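Local coordinates for putative 6-pyruvoyl tetrahydrobiopterin synthase (Caenorhabditis elegans, PDB 2G64) that converts 7,8-dihydroneopterin triphosphate into 6-pyruvoyl tetrahydropterin in tetrahydrobiopterin biosynthesis, using one zinc ion per subunit, at the interface of chains A and B. Sequence-based numbering; all coordinates share one arbitrary frame. Chains: chain A/B, Putative 6-pyruvoyl tetrahydrobiopterin synthase.

The interface of chains A and B. Residues chain A 44-47, 129-130; chain B 16, 46-47, 84.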
ATOM      1  N   HIS A  44       0.485 -22.964 -10.338  1.00 15.29           N
ATOM      2  CA  HIS A  44       1.057 -21.643 -10.121  1.00 11.57           C
ATOM      3  C   HIS A  44       0.629 -21.342  -8.687  1.00 13.24           C
ATOM      4  O   HIS A  44       0.234 -22.267  -7.953  1.00 13.82           O
ATOM      5  CB  HIS A  44       0.510 -20.608 -11.131  1.00 12.41           C
ATOM      6  CG  HIS A  44      -0.978 -20.388 -11.052  1.00 16.76           C
ATOM      7  ND1 HIS A  44      -1.896 -21.295 -11.545  1.00 15.76           N
ATOM      8  CD2 HIS A  44      -1.707 -19.374 -10.515  1.00 17.20           C
ATOM      9  CE1 HIS A  44      -3.122 -20.851 -11.315  1.00 22.38           C
ATOM     10  NE2 HIS A  44      -3.034 -19.688 -10.693  1.00 22.04           N
ATOM     11  N   GLY A  45       0.728 -20.086  -8.266  1.00 12.85           N
ATOM     12  CA  GLY A  45       0.509 -19.800  -6.852  1.00 17.80           C
ATOM     13  C   GLY A  45       0.244 -18.348  -6.539  1.00 15.47           C
ATOM     14  O   GLY A  45       0.329 -17.491  -7.414  1.00 13.58           O
ATOM     15  N   HIS A  46      -0.099 -18.080  -5.282  1.00 13.22           N
ATOM     16  CA  HIS A  46      -0.471 -16.726  -4.871  1.00 17.18           C
ATOM     17  C   HIS A  46      -0.078 -16.546  -3.424  1.00 14.52           C
ATOM     18  O   HIS A  46      -0.055 -17.517  -2.661  1.00 13.67           O
ATOM     19  CB  HIS A  46      -1.992 -16.473  -5.003  1.00 14.46           C
ATOM     20  CG  HIS A  46      -2.521 -16.634  -6.393  1.00 12.58           C
ATOM     21  ND1 HIS A  46      -2.230 -15.747  -7.404  1.00 14.91           N
ATOM     22  CD2 HIS A  46      -3.301 -17.595  -6.946  1.00 11.04           C
ATOM     23  CE1 HIS A  46      -2.813 -16.150  -8.521  1.00 16.38           C
ATOM     24  NE2 HIS A  46      -3.470 -17.266  -8.269  1.00 13.87           N
ATOM     25  N   ASN A  47       0.222 -15.304  -3.029  1.00 13.00           N
ATOM     26  CA  ASN A  47       0.052 -14.913  -1.629  1.00 12.25           C
ATOM     27  C   ASN A  47      -1.381 -14.431  -1.487  1.00 14.40           C
ATOM     28  O   ASN A  47      -1.755 -13.431  -2.083  1.00 17.40           O
ATOM     29  CB  ASN A  47       0.991 -13.766  -1.277  1.00 15.02           C
ATOM     30  CG  ASN A  47       2.430 -14.085  -1.599  1.00 18.42           C
ATOM     31  OD1 ASN A  47       2.957 -15.122  -1.192  1.00 14.84           O
ATOM     32  ND2 ASN A  47       3.077 -13.180  -2.322  1.00 13.70           N
ATOM     33  N   GLU A 129      -6.712 -12.610  -4.119  1.00 13.03           N
ATOM     34  CA  GLU A 129      -5.867 -13.547  -4.832  1.00 10.03           C
ATOM     35  C   GLU A 129      -4.581 -12.856  -5.305  1.00 17.56           C
ATOM     36  O   GLU A 129      -3.498 -13.436  -5.234  1.00 17.37           O
ATOM     37  CB  GLU A 129      -6.683 -14.051  -6.003  1.00 18.88           C
ATOM     38  CG  GLU A 129      -5.978 -14.835  -7.029  1.00 25.08           C
ATOM     39  CD  GLU A 129      -6.882 -14.979  -8.230  1.00 30.78           C
ATOM     40  OE1 GLU A 129      -6.667 -14.260  -9.224  1.00 29.13           O
ATOM     41  OE2 GLU A 129      -7.853 -15.756  -8.142  1.00 26.26           O
ATOM     42  N   THR A 130      -4.732 -11.624  -5.794  1.00 14.72           N
ATOM     43  CA  THR A 130      -3.634 -10.676  -5.975  1.00 17.91           C
ATOM     44  C   THR A 130      -4.182  -9.315  -5.550  1.00 21.08           C
ATOM     45  O   THR A 130      -5.370  -9.185  -5.260  1.00 17.16           O
ATOM     46  CB  THR A 130      -3.197 -10.569  -7.450  1.00 17.06           C
ATOM     47  OG1 THR A 130      -4.176  -9.830  -8.167  1.00 17.16           O
ATOM     48  CG2 THR A 130      -3.027 -11.970  -8.095  1.00 16.85           C
TER
ATOM     49  N   SER B  16       2.740 -14.636 -11.035  1.00 13.00           N
ATOM     50  CA  SER B  16       2.278 -15.621 -10.077  0.50 12.21           C
ATOM     51  C   SER B  16       2.930 -16.959 -10.417  1.00 14.14           C
ATOM     52  O   SER B  16       2.975 -17.367 -11.578  1.00 19.88           O
ATOM     53  CB  SER B  16       0.748 -15.689 -10.089  0.50 16.00           C
ATOM     54  OG  SER B  16       0.188 -14.466  -9.629  0.50 15.60           O
ATOM     55  N   HIS B  46       3.543 -17.876  -4.763  1.00 13.22           N
ATOM     56  CA  HIS B  46       3.650 -16.463  -4.402  1.00 17.18           C
ATOM     57  C   HIS B  46       3.161 -15.637  -5.568  1.00 14.52           C
ATOM     58  O   HIS B  46       3.271 -16.065  -6.721  1.00 13.67           O
ATOM     59  CB  HIS B  46       5.107 -16.050  -4.083  1.00 14.46           C
ATOM     60  CG  HIS B  46       5.724 -16.806  -2.950  1.00 12.58           C
ATOM     61  ND1 HIS B  46       5.331 -16.632  -1.643  1.00 14.91           N
ATOM     62  CD2 HIS B  46       6.687 -17.760  -2.931  1.00 11.04           C
ATOM     63  CE1 HIS B  46       6.030 -17.442  -0.864  1.00 16.38           C
ATOM     64  NE2 HIS B  46       6.860 -18.134  -1.621  1.00 13.87           N
ATOM     65  N   ASN B  47       2.627 -14.444  -5.282  1.00 13.00           N
ATOM     66  CA  ASN B  47       2.656 -13.366  -6.272  1.00 12.25           C
ATOM     67  C   ASN B  47       3.973 -12.637  -6.075  1.00 14.40           C
ATOM     68  O   ASN B  47       4.194 -12.037  -5.033  1.00 17.40           O
ATOM     69  CB  ASN B  47       1.514 -12.388  -6.030  1.00 15.02           C
ATOM     70  CG  ASN B  47       0.171 -13.075  -5.989  1.00 18.42           C
ATOM     71  OD1 ASN B  47      -0.185 -13.829  -6.897  1.00 14.84           O
ATOM     72  ND2 ASN B  47      -0.589 -12.801  -4.937  1.00 13.70           N
ATOM     73  N   HIS B  84       2.418 -17.608 -14.141  1.00 15.20           N
ATOM     74  CA  HIS B  84       1.509 -18.770 -14.126  1.00 17.98           C
ATOM     75  C   HIS B  84       2.203 -20.110 -14.409  1.00 18.18           C
ATOM     76  O   HIS B  84       1.624 -21.027 -14.995  1.00 17.33           O
ATOM     77  CB  HIS B  84       0.323 -18.522 -15.048  1.00 17.35           C
ATOM     78  CG  HIS B  84      -0.686 -17.595 -14.447  1.00 29.01           C
ATOM     79  ND1 HIS B  84      -0.535 -16.225 -14.460  1.00 27.87           N
ATOM     80  CD2 HIS B  84      -1.810 -17.841 -13.732  1.00 37.33           C
ATOM     81  CE1 HIS B  84      -1.545 -15.664 -13.819  1.00 32.43           C
ATOM     82  NE2 HIS B  84      -2.334 -16.624 -13.366  1.00 31.94           N
TER
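With CG anti to its own carbonyl carbon (chi1 -60°), A:His46 swings its ring toward B:Asn47, whose amide is set the same way (chi1 -54°) and reaches back across the boundary. ND1 of A:His46 donates to the amide oxygen OD1 of B:Asn47 at 2.8 Å. That bond runs nearly in the imidazole plane and lands on a carbonyl lone pair, although ring and amide planes are turned 51° apart. OD1 of B:Asn47 also accepts from the hydroxyl OG of B:Ser16, again at 2.8 Å, so one oxygen is gripped from both chains. At the other tip of the amide, ND2 of B:Asn47 donates to the backbone O of A:Glu129 at 3.0 Å, somewhat tilted from the carbonyl plane; using both ends fixes the flip of the amide. The methyl CG2 of A:Thr130 comes in crosswise, 3.6 Å from OD1 of B:Asn47.

Strands 44-57 of the two subunits meet here about a two-fold axis, and B:His46 repeats the bond to A:Asn47 with the chains exchanged. The enzyme is a hexamer of two trimers set head to head, and this two-fold contact, probably the one joining the trimers, borders the zinc site. A:His44 and A:His46 are zinc ligands, so the ND1 bond of A:His46 should steady its ring and leave NE2 for the metal. Within chain A, CG of A:Glu129 lies over the centre of that ring, while the partner subunit brings up B:His84, which with A:Glu129 is the likely charge-relay pair. B:His84 runs alongside A:His44, pointing the same way, and its CD2 sits over the rim of one face of the A:His44 ring, 3.6 Å from CD2 of A:His44.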